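Side-chain contacts in glutathione S-transferase domain (PDB 4HZ2), which binds glutathione and probably acts as a transferase that conjugates it, as in other members of the glutathione S-transferase family: residues 75-80 with 89-94; 23-28 with 39-44; 182-187 with 214-219. All blocks are in the same frame, centred on the assembly; numbering follows the deposited sequence.

Contacts 1 and 2 belong to the thioredoxin-like N-terminal domain and meet on one sheet: strands 76-78 and 24-27 are antiparallel neighbours, and helices 88-96 and 32-43 pack against it. Their centres lie about 8 Å apart; contact 1 is wholly buried, contact 2 buried but for the partly exposed Met23, and every close contact goes through one helix side chain, Ile91 or Leu41. Contact 3, in the helical C-terminal domain with its centre about 13 Å from that of contact 2, pairs a buried Ile219 with a neighbouring, exposed Leu218. No hydrogen bond crosses any contact, but contact 3 uses an aromatic ring edge. Gln39 hydrogen-bonds Gly215 and Asn217, tying contacts 2 and 3 together.

Contact 1: residues 75-80 with 89-94; sequences PVVVLD and NAILLH
In the thioredoxin-like N-terminal domain of this glutathione S-transferase, strand 76-78 and the proline just before it rest against helix 88-96 through Ile91, which meets Pro75 and Val77. The backbones come closest at Val77 and Ile91, whose CA atoms are 7.7 Å apart, so side chains fill the interval. Ile91 CG1 stands anti to its carbonyl carbon (chi1 -69°), and the extended chain beyond it carries CD1 to the strand. That methyl lies 3.8 Å from Val77 CG2 and 4.1 Å from Pro75 CG, with Pro75 O at 3.9 Å. The second branch also takes part, Ile91 CG2 reaching Val77 CG2 at 4.0 Å, so the one valine methyl faces both arms of the isoleucine. Pro75, preceded by a cis peptide bond as is usual at this point of the thioredoxin-like fold, also touches the bound glutathione, and Ala37 of helix 32-43 packs on Ile91. All three touching residues are buried and no hydrogen bond crosses between the segments; the contact therefore depends on dispersion and the exclusion of water, with the glutathione-lining proline backed by a helix methyl.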
ATOM      1  N   PRO B  75     -13.536  -2.235  -0.244  1.00 19.46           N
ATOM      2  CA  PRO B  75     -14.405  -2.965  -1.169  1.00 20.57           C
ATOM      3  C   PRO B  75     -13.990  -4.399  -1.400  1.00 17.73           C
ATOM      4  O   PRO B  75     -12.806  -4.748  -1.321  1.00 19.16           O
ATOM      5  CB  PRO B  75     -14.243  -2.193  -2.481  1.00 19.56           C
ATOM      6  CG  PRO B  75     -12.845  -1.603  -2.386  1.00 19.71           C
ATOM      7  CD  PRO B  75     -12.745  -1.194  -0.941  1.00 18.59           C
ATOM      8  N   VAL B  76     -14.984  -5.223  -1.712  1.00 17.84           N
ATOM      9  CA  VAL B  76     -14.754  -6.548  -2.236  1.00 19.85           C
ATOM     10  C   VAL B  76     -15.607  -6.606  -3.494  1.00 18.29           C
ATOM     11  O   VAL B  76     -16.754  -6.165  -3.497  1.00 22.68           O
ATOM     12  CB  VAL B  76     -15.179  -7.647  -1.230  1.00 20.95           C
ATOM     13  CG1 VAL B  76     -15.247  -8.984  -1.918  1.00 22.58           C
ATOM     14  CG2 VAL B  76     -14.208  -7.703  -0.053  1.00 23.55           C
ATOM     15  N   VAL B  77     -15.022  -7.077  -4.579  1.00 18.14           N
ATOM     16  CA  VAL B  77     -15.759  -7.280  -5.820  1.00 21.73           C
ATOM     17  C   VAL B  77     -15.904  -8.791  -6.038  1.00 17.70           C
ATOM     18  O   VAL B  77     -14.916  -9.517  -6.035  1.00 22.24           O
ATOM     19  CB  VAL B  77     -15.024  -6.638  -7.012  1.00 20.13           C
ATOM     20  CG1 VAL B  77     -15.710  -6.983  -8.340  1.00 21.59           C
ATOM     21  CG2 VAL B  77     -14.897  -5.122  -6.806  1.00 22.56           C
ATOM     22  N   VAL B  78     -17.133  -9.262  -6.233  1.00 20.20           N
ATOM     23  CA  VAL B  78     -17.350 -10.678  -6.462  1.00 20.63           C
ATOM     24  C   VAL B  78     -17.831 -10.880  -7.897  1.00 23.53           C
ATOM     25  O   VAL B  78     -18.821 -10.281  -8.316  1.00 32.77           O
ATOM     26  CB  VAL B  78     -18.359 -11.285  -5.461  1.00 24.26           C
ATOM     27  CG1 VAL B  78     -18.507 -12.779  -5.721  1.00 30.13           C
ATOM     28  CG2 VAL B  78     -17.913 -11.026  -4.022  1.00 24.13           C
ATOM     29  N   LEU B  79     -17.086 -11.688  -8.647  1.00 26.47           N
ATOM     30  CA  LEU B  79     -17.335 -11.925 -10.079  1.00 27.72           C
ATOM     31  C   LEU B  79     -18.479 -12.913 -10.239  1.00 30.53           C
ATOM     32  O   LEU B  79     -18.842 -13.605  -9.281  1.00 35.04           O
ATOM     33  CB  LEU B  79     -16.071 -12.476 -10.753  1.00 29.51           C
ATOM     34  CG  LEU B  79     -14.761 -11.726 -10.511  1.00 32.60           C
ATOM     35  CD1 LEU B  79     -13.599 -12.319 -11.308  1.00 33.59           C
ATOM     36  CD2 LEU B  79     -14.963 -10.255 -10.853  1.00 32.88           C
ATOM     37  N   ASP B  80     -19.040 -13.004 -11.443  1.00 39.87           N
ATOM     38  CA  ASP B  80     -20.212 -13.843 -11.638  1.00 47.38           C
ATOM     39  C   ASP B  80     -19.897 -15.323 -11.377  1.00 48.96           C
ATOM     40  O   ASP B  80     -20.798 -16.123 -11.147  1.00 50.44           O
ATOM     41  CB  ASP B  80     -20.815 -13.646 -13.029  1.00114.55           C
ATOM     42  CG  ASP B  80     -19.791 -13.792 -14.135  1.00121.59           C
ATOM     43  OD1 ASP B  80     -18.623 -14.129 -13.834  1.00112.59           O
ATOM     44  OD2 ASP B  80     -20.155 -13.566 -15.308  1.00112.43           O
ATOM     45  N   ASN B  89      -6.769  -0.905  -4.539  1.00 14.79           N
ATOM     46  CA  ASN B  89      -5.784  -0.624  -5.569  1.00 13.61           C
ATOM     47  C   ASN B  89      -5.473  -1.871  -6.426  1.00 14.69           C
ATOM     48  O   ASN B  89      -5.097  -1.757  -7.620  1.00 14.93           O
ATOM     49  CB  ASN B  89      -4.516  -0.018  -4.974  1.00 15.98           C
ATOM     50  CG  ASN B  89      -4.710   1.442  -4.503  1.00 15.02           C
ATOM     51  OD1 ASN B  89      -5.780   2.028  -4.644  1.00 15.41           O
ATOM     52  ND2 ASN B  89      -3.652   2.022  -3.963  1.00 19.59           N
ATOM     53  N   ALA B  90      -5.627  -3.058  -5.830  1.00 13.70           N
ATOM     54  CA  ALA B  90      -5.543  -4.328  -6.602  1.00 15.25           C
ATOM     55  C   ALA B  90      -6.739  -4.446  -7.527  1.00 15.73           C
ATOM     56  O   ALA B  90      -6.605  -4.927  -8.650  1.00 15.95           O
ATOM     57  CB  ALA B  90      -5.477  -5.544  -5.662  1.00 15.40           C
ATOM     58  N   ILE B  91      -7.905  -3.985  -7.081  1.00 14.50           N
ATOM     59  CA  ILE B  91      -9.106  -3.980  -7.957  1.00 14.52           C
ATOM     60  C   ILE B  91      -8.894  -3.015  -9.143  1.00 15.16           C
ATOM     61  O   ILE B  91      -9.241  -3.304 -10.292  1.00 16.29           O
ATOM     62  CB  ILE B  91     -10.361  -3.621  -7.151  1.00 14.32           C
ATOM     63  CG1 ILE B  91     -10.683  -4.775  -6.192  1.00 18.25           C
ATOM     64  CG2 ILE B  91     -11.567  -3.329  -8.063  1.00 18.62           C
ATOM     65  CD1 ILE B  91     -11.590  -4.403  -5.032  1.00 20.79           C
ATOM     66  N   LEU B  92      -8.273  -1.859  -8.885  1.00 13.00           N
ATOM     67  CA  LEU B  92      -7.954  -0.958  -9.985  1.00 12.77           C
ATOM     68  C   LEU B  92      -7.026  -1.634 -10.985  1.00 14.04           C
ATOM     69  O   LEU B  92      -7.248  -1.552 -12.185  1.00 15.38           O
ATOM     70  CB  LEU B  92      -7.244   0.309  -9.481  1.00 14.07           C
ATOM     71  CG  LEU B  92      -8.066   1.407  -8.754  1.00 16.18           C
ATOM     72  CD1 LEU B  92      -7.189   2.507  -8.117  1.00 16.34           C
ATOM     73  CD2 LEU B  92      -9.185   1.981  -9.668  1.00 17.51           C
ATOM     74  N   LEU B  93      -5.979  -2.286 -10.493  1.00 14.41           N
ATOM     75  CA  LEU B  93      -5.038  -2.990 -11.366  1.00 13.50           C
ATOM     76  C   LEU B  93      -5.698  -4.128 -12.120  1.00 15.56           C
ATOM     77  O   LEU B  93      -5.329  -4.413 -13.245  1.00 17.63           O
ATOM     78  CB  LEU B  93      -3.841  -3.518 -10.557  1.00 14.34           C
ATOM     79  CG  LEU B  93      -2.826  -2.459 -10.105  1.00 14.47           C
ATOM     80  CD1 LEU B  93      -1.989  -3.025  -8.955  1.00 15.19           C
ATOM     81  CD2 LEU B  93      -1.947  -2.091 -11.302  1.00 16.67           C
ATOM     82  N   HIS B  94      -6.676  -4.773 -11.506  1.00 15.53           N
ATOM     83  CA  HIS B  94      -7.227  -5.976 -12.129  1.00 16.13           C
ATOM     84  C   HIS B  94      -8.077  -5.615 -13.348  1.00 18.31           C
ATOM     85  O   HIS B  94      -7.960  -6.231 -14.443  1.00 18.88           O
ATOM     86  CB  HIS B  94      -8.106  -6.722 -11.106  1.00 15.81           C
ATOM     87  CG  HIS B  94      -8.745  -7.948 -11.665  1.00 13.96           C
ATOM     88  ND1 HIS B  94      -8.092  -9.162 -11.708  1.00 17.63           N
ATOM     89  CD2 HIS B  94      -9.963  -8.145 -12.239  1.00 19.44           C
ATOM     90  CE1 HIS B  94      -8.895 -10.068 -12.257  1.00 25.22           C
ATOM     91  NE2 HIS B  94     -10.026  -9.474 -12.607  1.00 20.20           N
TER

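Contact 2: residues 23-28 with 39-44; sequences MRIYGM and QILSLT
Met23 and Ile25 both meet Leu41, and all the contacts across the two segments are apolar. Ile25 and Leu41 reach toward each other tip to tip: CD1 of Leu41 is 3.6 Å from CD1 of Ile25 and 3.7 Å from its CG1. Met23 instead lies across the leucine, its SD 3.8 Å from Leu41 CD2 and equally far from Leu41 CD1. The first two torsions of Met23, both near anti (chi1 -169°), carry SD out to the two methyls; the bend at chi3 turns only CE. Leu41 is thus held through both branches. The two partners are alternate residues at the start of the beta-alpha-beta unit formed by strand 24-27, helix 32-43 and strand 49-52, and Arg24 between them points to the opposite side of the sheet. There Arg24 NH1 makes a weak hydrogen bond to Tyr26 OH (2.8 Å, bent to 129° at the hydrogen). On the helix, Gln39 bonds Gly215 O and Asn217 N, and Thr44, the first residue to leave helical angles, donates OG1 to Ile40 O at 2.8 Å, while Thr44 N donates to the same oxygen at 3.0 Å. The two donors approach from opposite faces of the carbonyl plane, OG1 tilted 24° from it.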
ATOM      1  N   MET B  23     -21.973  -9.623 -11.329  1.00 37.00           N
ATOM      2  CA  MET B  23     -20.912  -9.007 -10.510  1.00 25.66           C
ATOM      3  C   MET B  23     -21.467  -8.136  -9.376  1.00 25.43           C
ATOM      4  O   MET B  23     -22.441  -7.414  -9.578  1.00 31.35           O
ATOM      5  CB  MET B  23     -19.989  -8.193 -11.416  1.00 40.39           C
ATOM      6  CG  MET B  23     -18.711  -7.703 -10.770  1.00 45.94           C
ATOM      7  SD  MET B  23     -17.696  -6.776 -11.940  1.00 54.60           S
ATOM      8  CE  MET B  23     -17.061  -8.051 -13.018  1.00 33.98           C
ATOM      9  N   ARG B  24     -20.846  -8.211  -8.194  1.00 25.09           N
ATOM     10  CA  ARG B  24     -21.303  -7.469  -7.004  1.00 24.41           C
ATOM     11  C   ARG B  24     -20.158  -6.675  -6.409  1.00 18.92           C
ATOM     12  O   ARG B  24     -19.033  -7.151  -6.383  1.00 24.57           O
ATOM     13  CB  ARG B  24     -21.838  -8.428  -5.915  1.00 29.41           C
ATOM     14  CG  ARG B  24     -23.300  -8.818  -6.050  1.00 39.79           C
ATOM     15  CD  ARG B  24     -23.694  -9.944  -5.096  1.00 43.16           C
ATOM     16  NE  ARG B  24     -23.446 -11.254  -5.689  1.00 93.60           N
ATOM     17  CZ  ARG B  24     -22.717 -12.212  -5.123  1.00 67.82           C
ATOM     18  NH1 ARG B  24     -22.179 -12.023  -3.925  1.00 96.27           N
ATOM     19  NH2 ARG B  24     -22.538 -13.368  -5.746  1.00 66.48           N
ATOM     20  N   ILE B  25     -20.417  -5.451  -5.959  1.00 21.50           N
ATOM     21  CA  ILE B  25     -19.431  -4.736  -5.130  1.00 20.87           C
ATOM     22  C   ILE B  25     -20.002  -4.641  -3.713  1.00 18.27           C
ATOM     23  O   ILE B  25     -21.094  -4.080  -3.502  1.00 23.19           O
ATOM     24  CB  ILE B  25     -19.135  -3.293  -5.594  1.00 20.86           C
ATOM     25  CG1 ILE B  25     -18.717  -3.231  -7.060  1.00 23.45           C
ATOM     26  CG2 ILE B  25     -18.062  -2.632  -4.715  1.00 20.44           C
ATOM     27  CD1 ILE B  25     -18.441  -1.803  -7.538  1.00 24.97           C
ATOM     28  N   TYR B  26     -19.269  -5.186  -2.748  1.00 21.56           N
ATOM     29  CA  TYR B  26     -19.574  -4.940  -1.333  1.00 21.40           C
ATOM     30  C   TYR B  26     -18.838  -3.679  -0.937  1.00 21.49           C
ATOM     31  O   TYR B  26     -17.607  -3.631  -1.038  1.00 20.26           O
ATOM     32  CB  TYR B  26     -19.110  -6.113  -0.468  1.00 19.35           C
ATOM     33  CG  TYR B  26     -19.908  -7.363  -0.739  1.00 22.73           C
ATOM     34  CD1 TYR B  26     -19.669  -8.141  -1.879  1.00 25.76           C
ATOM     35  CD2 TYR B  26     -20.909  -7.759   0.135  1.00 25.98           C
ATOM     36  CE1 TYR B  26     -20.428  -9.272  -2.134  1.00 27.93           C
ATOM     37  CE2 TYR B  26     -21.666  -8.883  -0.106  1.00 31.53           C
ATOM     38  CZ  TYR B  26     -21.421  -9.632  -1.238  1.00 28.61           C
ATOM     39  OH  TYR B  26     -22.191 -10.745  -1.437  1.00 31.72           O
ATOM     40  N   GLY B  27     -19.590  -2.666  -0.498  1.00 21.45           N
ATOM     41  CA  GLY B  27     -18.983  -1.386  -0.159  1.00 23.61           C
ATOM     42  C   GLY B  27     -19.818  -0.530   0.765  1.00 21.81           C
ATOM     43  O   GLY B  27     -20.940  -0.882   1.120  1.00 24.72           O
ATOM     44  N   MET B  28     -19.247   0.608   1.157  1.00 21.70           N
ATOM     45  CA  MET B  28     -19.901   1.569   2.024  1.00 24.24           C
ATOM     46  C   MET B  28     -20.074   2.850   1.226  1.00 21.09           C
ATOM     47  O   MET B  28     -19.110   3.374   0.677  1.00 20.24           O
ATOM     48  CB  MET B  28     -19.015   1.848   3.247  1.00 23.63           C
ATOM     49  CG  MET B  28     -18.842   0.656   4.163  1.00 29.93           C
ATOM     50  SD  MET B  28     -17.601   1.018   5.425  1.00 37.63           S
ATOM     51  CE  MET B  28     -17.433  -0.600   6.183  1.00 44.14           C
ATOM     52  N   GLN B  39     -15.770   3.076  -9.783  1.00 16.50           N
ATOM     53  CA  GLN B  39     -15.353   3.925 -10.874  1.00 17.09           C
ATOM     54  C   GLN B  39     -14.611   3.158 -11.963  1.00 17.81           C
ATOM     55  O   GLN B  39     -14.862   3.382 -13.159  1.00 20.83           O
ATOM     56  CB  GLN B  39     -14.452   5.050 -10.331  1.00 17.74           C
ATOM     57  CG  GLN B  39     -14.016   6.070 -11.371  1.00 21.60           C
ATOM     58  CD  GLN B  39     -15.195   6.883 -11.908  1.00 20.73           C
ATOM     59  OE1 GLN B  39     -15.604   7.924 -11.330  1.00 24.81           O
ATOM     60  NE2 GLN B  39     -15.749   6.424 -13.014  1.00 20.32           N
ATOM     61  N   ILE B  40     -13.687   2.260 -11.591  1.00 15.92           N
ATOM     62  CA  ILE B  40     -12.984   1.514 -12.644  1.00 17.63           C
ATOM     63  C   ILE B  40     -13.914   0.500 -13.332  1.00 20.80           C
ATOM     64  O   ILE B  40     -13.783   0.258 -14.530  1.00 22.61           O
ATOM     65  CB  ILE B  40     -11.707   0.811 -12.122  1.00 20.76           C
ATOM     66  CG1 ILE B  40     -10.809   0.396 -13.275  1.00 15.15           C
ATOM     67  CG2 ILE B  40     -12.048  -0.340 -11.183  1.00 16.31           C
ATOM     68  CD1 ILE B  40     -10.285   1.568 -14.086  1.00 20.68           C
ATOM     69  N   LEU B  41     -14.845  -0.093 -12.591  1.00 18.66           N
ATOM     70  CA  LEU B  41     -15.837  -0.984 -13.237  1.00 18.92           C
ATOM     71  C   LEU B  41     -16.691  -0.241 -14.270  1.00 19.44           C
ATOM     72  O   LEU B  41     -16.937  -0.725 -15.390  1.00 22.77           O
ATOM     73  CB  LEU B  41     -16.723  -1.675 -12.197  1.00 20.80           C
ATOM     74  CG  LEU B  41     -15.991  -2.709 -11.355  1.00 21.30           C
ATOM     75  CD1 LEU B  41     -16.923  -3.358 -10.346  1.00 29.62           C
ATOM     76  CD2 LEU B  41     -15.385  -3.773 -12.255  1.00 27.43           C
ATOM     77  N   SER B  42     -17.131   0.954 -13.910  1.00 19.23           N
ATOM     78  CA  SER B  42     -17.946   1.727 -14.833  0.50 18.65           C
ATOM     79  C   SER B  42     -17.113   2.180 -16.041  1.00 21.21           C
ATOM     80  O   SER B  42     -17.597   2.107 -17.179  1.00 24.51           O
ATOM     81  CB  SER B  42     -18.655   2.902 -14.129  0.50 28.00           C
ATOM     82  OG  SER B  42     -17.767   3.952 -13.785  0.50 27.61           O
ATOM     83  N   LEU B  43     -15.867   2.613 -15.809  1.00 19.86           N
ATOM     84  CA  LEU B  43     -14.982   3.064 -16.899  1.00 22.95           C
ATOM     85  C   LEU B  43     -14.674   1.940 -17.892  1.00 21.54           C
ATOM     86  O   LEU B  43     -14.452   2.178 -19.087  1.00 27.86           O
ATOM     87  CB  LEU B  43     -13.662   3.636 -16.344  1.00 20.77           C
ATOM     88  CG  LEU B  43     -13.818   5.006 -15.687  1.00 20.93           C
ATOM     89  CD1 LEU B  43     -12.568   5.349 -14.882  1.00 20.86           C
ATOM     90  CD2 LEU B  43     -14.086   6.057 -16.767  1.00 21.23           C
ATOM     91  N   THR B  44     -14.656   0.705 -17.403  1.00 22.49           N
ATOM     92  CA  THR B  44     -14.266  -0.410 -18.262  1.00 23.84           C
ATOM     93  C   THR B  44     -15.486  -1.225 -18.716  1.00 26.75           C
ATOM     94  O   THR B  44     -15.347  -2.311 -19.280  1.00 33.36           O
ATOM     95  CB  THR B  44     -13.226  -1.321 -17.580  1.00 25.54           C
ATOM     96  OG1 THR B  44     -13.771  -1.831 -16.352  1.00 27.13           O
ATOM     97  CG2 THR B  44     -11.933  -0.542 -17.316  1.00 25.72           C
TER

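Contact 3: residues 182-187 with 214-219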
ATOM      1  N   ALA B 182      -6.610   6.542  -8.172  1.00 13.93           N
ATOM      2  CA  ALA B 182      -6.340   6.130  -6.807  1.00 13.81           C
ATOM      3  C   ALA B 182      -6.183   7.332  -5.872  1.00 12.06           C
ATOM      4  O   ALA B 182      -6.672   7.300  -4.748  1.00 15.80           O
ATOM      5  CB  ALA B 182      -5.119   5.218  -6.698  1.00 15.14           C
ATOM      6  N   LEU B 183      -5.496   8.381  -6.335  1.00 13.80           N
ATOM      7  CA  LEU B 183      -5.269   9.564  -5.483  0.50 14.59           C
ATOM      8  C   LEU B 183      -6.436  10.554  -5.549  1.00 14.75           C
ATOM      9  O   LEU B 183      -6.627  11.364  -4.623  1.00 16.12           O
ATOM     10  CB  LEU B 183      -3.918  10.224  -5.791  0.50 16.07           C
ATOM     11  CG  LEU B 183      -2.763   9.412  -5.153  0.50 13.50           C
ATOM     12  CD1 LEU B 183      -1.464   9.500  -5.934  0.50 18.51           C
ATOM     13  CD2 LEU B 183      -2.551   9.753  -3.680  0.50  8.43           C
ATOM     14  N   PHE B 184      -7.236  10.474  -6.613  1.00 15.46           N
ATOM     15  CA  PHE B 184      -8.406  11.336  -6.732  1.00 15.21           C
ATOM     16  C   PHE B 184      -9.483  10.926  -5.722  1.00 14.10           C
ATOM     17  O   PHE B 184     -10.201  11.776  -5.177  1.00 15.86           O
ATOM     18  CB  PHE B 184      -8.943  11.299  -8.153  1.00 17.69           C
ATOM     19  CG  PHE B 184     -10.146  12.170  -8.394  1.00 15.46           C
ATOM     20  CD1 PHE B 184      -9.989  13.477  -8.851  1.00 17.46           C
ATOM     21  CD2 PHE B 184     -11.457  11.671  -8.198  1.00 13.78           C
ATOM     22  CE1 PHE B 184     -11.093  14.260  -9.131  1.00 18.25           C
ATOM     23  CE2 PHE B 184     -12.558  12.461  -8.477  1.00 15.23           C
ATOM     24  CZ  PHE B 184     -12.372  13.763  -8.928  1.00 15.50           C
ATOM     25  N   ALA B 185      -9.575   9.614  -5.463  1.00 14.23           N
ATOM     26  CA  ALA B 185     -10.647   9.037  -4.648  1.00 16.58           C
ATOM     27  C   ALA B 185     -10.914   9.857  -3.386  1.00 15.69           C
ATOM     28  O   ALA B 185     -12.047  10.250  -3.131  1.00 16.76           O
ATOM     29  CB  ALA B 185     -10.305   7.580  -4.300  1.00 17.42           C
ATOM     30  N   TYR B 186      -9.881  10.085  -2.573  1.00 17.94           N
ATOM     31  CA  TYR B 186     -10.053  10.922  -1.382  1.00 15.95           C
ATOM     32  C   TYR B 186      -9.658  12.377  -1.576  1.00 14.45           C
ATOM     33  O   TYR B 186     -10.208  13.255  -0.909  1.00 17.44           O
ATOM     34  CB  TYR B 186      -9.303  10.322  -0.182  1.00 16.45           C
ATOM     35  CG  TYR B 186      -9.971   9.057   0.302  1.00 15.94           C
ATOM     36  CD1 TYR B 186     -11.118   9.106   1.096  1.00 17.64           C
ATOM     37  CD2 TYR B 186      -9.464   7.819  -0.050  1.00 15.72           C
ATOM     38  CE1 TYR B 186     -11.724   7.948   1.565  1.00 18.13           C
ATOM     39  CE2 TYR B 186     -10.069   6.658   0.398  1.00 17.04           C
ATOM     40  CZ  TYR B 186     -11.201   6.735   1.194  1.00 18.26           C
ATOM     41  OH  TYR B 186     -11.804   5.576   1.636  1.00 19.82           O
ATOM     42  N   THR B 187      -8.711  12.644  -2.478  1.00 16.38           N
ATOM     43  CA  THR B 187      -8.226  14.029  -2.611  1.00 14.60           C
ATOM     44  C   THR B 187      -9.352  14.937  -3.070  1.00 14.11           C
ATOM     45  O   THR B 187      -9.417  16.112  -2.644  1.00 17.12           O
ATOM     46  CB  THR B 187      -6.997  14.151  -3.540  1.00 16.55           C
ATOM     47  OG1 THR B 187      -5.971  13.257  -3.083  1.00 17.56           O
ATOM     48  CG2 THR B 187      -6.420  15.574  -3.504  1.00 17.11           C
ATOM     49  N   PRO B 214     -14.339  12.212 -19.268  1.00 24.73           N
ATOM     50  CA  PRO B 214     -15.570  11.473 -19.512  1.00 24.41           C
ATOM     51  C   PRO B 214     -15.711  10.254 -18.593  1.00 20.81           C
ATOM     52  O   PRO B 214     -14.750   9.509 -18.380  1.00 24.92           O
ATOM     53  CB  PRO B 214     -15.436  11.022 -20.983  1.00 27.42           C
ATOM     54  CG  PRO B 214     -14.460  11.963 -21.593  1.00 34.90           C
ATOM     55  CD  PRO B 214     -13.523  12.358 -20.482  1.00 26.95           C
ATOM     56  N   GLY B 215     -16.892  10.078 -18.010  1.00 20.95           N
ATOM     57  CA  GLY B 215     -17.144   8.899 -17.182  1.00 23.45           C
ATOM     58  C   GLY B 215     -16.789   9.008 -15.708  1.00 19.20           C
ATOM     59  O   GLY B 215     -17.128   8.105 -14.939  1.00 20.98           O
ATOM     60  N   ILE B 216     -16.130  10.100 -15.297  1.00 21.01           N
ATOM     61  CA  ILE B 216     -15.758  10.279 -13.898  1.00 20.89           C
ATOM     62  C   ILE B 216     -16.902  10.932 -13.124  1.00 20.12           C
ATOM     63  O   ILE B 216     -17.465  11.952 -13.557  1.00 22.38           O
ATOM     64  CB  ILE B 216     -14.464  11.143 -13.749  1.00 18.16           C
ATOM     65  CG1 ILE B 216     -13.295  10.479 -14.477  1.00 19.71           C
ATOM     66  CG2 ILE B 216     -14.128  11.385 -12.290  1.00 19.63           C
ATOM     67  CD1 ILE B 216     -12.862   9.152 -13.906  1.00 23.59           C
ATOM     68  N   ASN B 217     -17.236  10.327 -11.983  1.00 19.97           N
ATOM     69  CA  ASN B 217     -18.270  10.813 -11.085  1.00 22.82           C
ATOM     70  C   ASN B 217     -17.686  11.142  -9.716  1.00 20.58           C
ATOM     71  O   ASN B 217     -16.785  10.459  -9.242  1.00 23.86           O
ATOM     72  CB  ASN B 217     -19.333   9.727 -10.911  1.00 25.78           C
ATOM     73  CG  ASN B 217     -19.659   9.044 -12.224  1.00 36.06           C
ATOM     74  OD1 ASN B 217     -20.237   9.688 -13.117  1.00 32.72           O
ATOM     75  ND2 ASN B 217     -19.284   7.745 -12.368  1.00 33.65           N
ATOM     76  N   LEU B 218     -18.220  12.179  -9.086  1.00 19.48           N
ATOM     77  CA  LEU B 218     -17.778  12.598  -7.767  1.00 19.75           C
ATOM     78  C   LEU B 218     -18.548  11.907  -6.656  1.00 22.13           C
ATOM     79  O   LEU B 218     -19.705  11.489  -6.851  1.00 20.80           O
ATOM     80  CB  LEU B 218     -17.946  14.110  -7.619  1.00 19.68           C
ATOM     81  CG  LEU B 218     -17.430  14.976  -8.773  1.00 21.56           C
ATOM     82  CD1 LEU B 218     -17.675  16.464  -8.521  1.00 28.01           C
ATOM     83  CD2 LEU B 218     -15.932  14.716  -8.977  1.00 29.52           C
ATOM     84  N   ILE B 219     -17.908  11.769  -5.497  1.00 17.34           N
ATOM     85  CA  ILE B 219     -18.632  11.384  -4.288  1.00 20.12           C
ATOM     86  C   ILE B 219     -19.380  12.626  -3.784  1.00 16.20           C
ATOM     87  O   ILE B 219     -18.766  13.684  -3.522  1.00 18.85           O
ATOM     88  CB  ILE B 219     -17.677  10.840  -3.183  1.00 19.62           C
ATOM     89  CG1 ILE B 219     -16.844   9.670  -3.721  1.00 18.91           C
ATOM     90  CG2 ILE B 219     -18.476  10.434  -1.933  1.00 19.86           C
ATOM     91  CD1 ILE B 219     -15.762   9.194  -2.746  1.00 18.99           C
TER
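Phe184, which loses more surface to this contact than any other residue (54 Å²), meets Leu218 and Ile216, while Ile219 meets the backbone of Ala185. The setting is the all-helical C-terminal domain of the glutathione S-transferase fold, where helix 178-187 is lined by the irregular loop between helices 201-211 and 222-225. The Phe184 ring is sent out from the helix by a CG anti to the backbone N (chi1 -179°). At its outer edge, close to the ring plane, sits Leu218 CD2, 3.7 Å from CZ and 4.1 Å from CE2. Ile216 CG2 approaches the same ring obliquely, 4.3 Å from CE2. Within the domain the ring also stacks with His188 and packs on Trp206 and Val210 of helix 201-211. Leu218 lies at the exposed margin, whereas Ile219 is buried. The CA atoms of Ile219 and Ala185 are 8.3 Å apart, the shortest such separation between the segments, yet the alanine methyl points away from the loop. Tyr186, next along the helix, lines the glutathione pocket and bonds Asn33 N through its OH. With CG1 beside the backbone N (chi1 -56°) and the chain extended beyond it, Ile219 CD1 comes to 3.9 Å from Ala185 O.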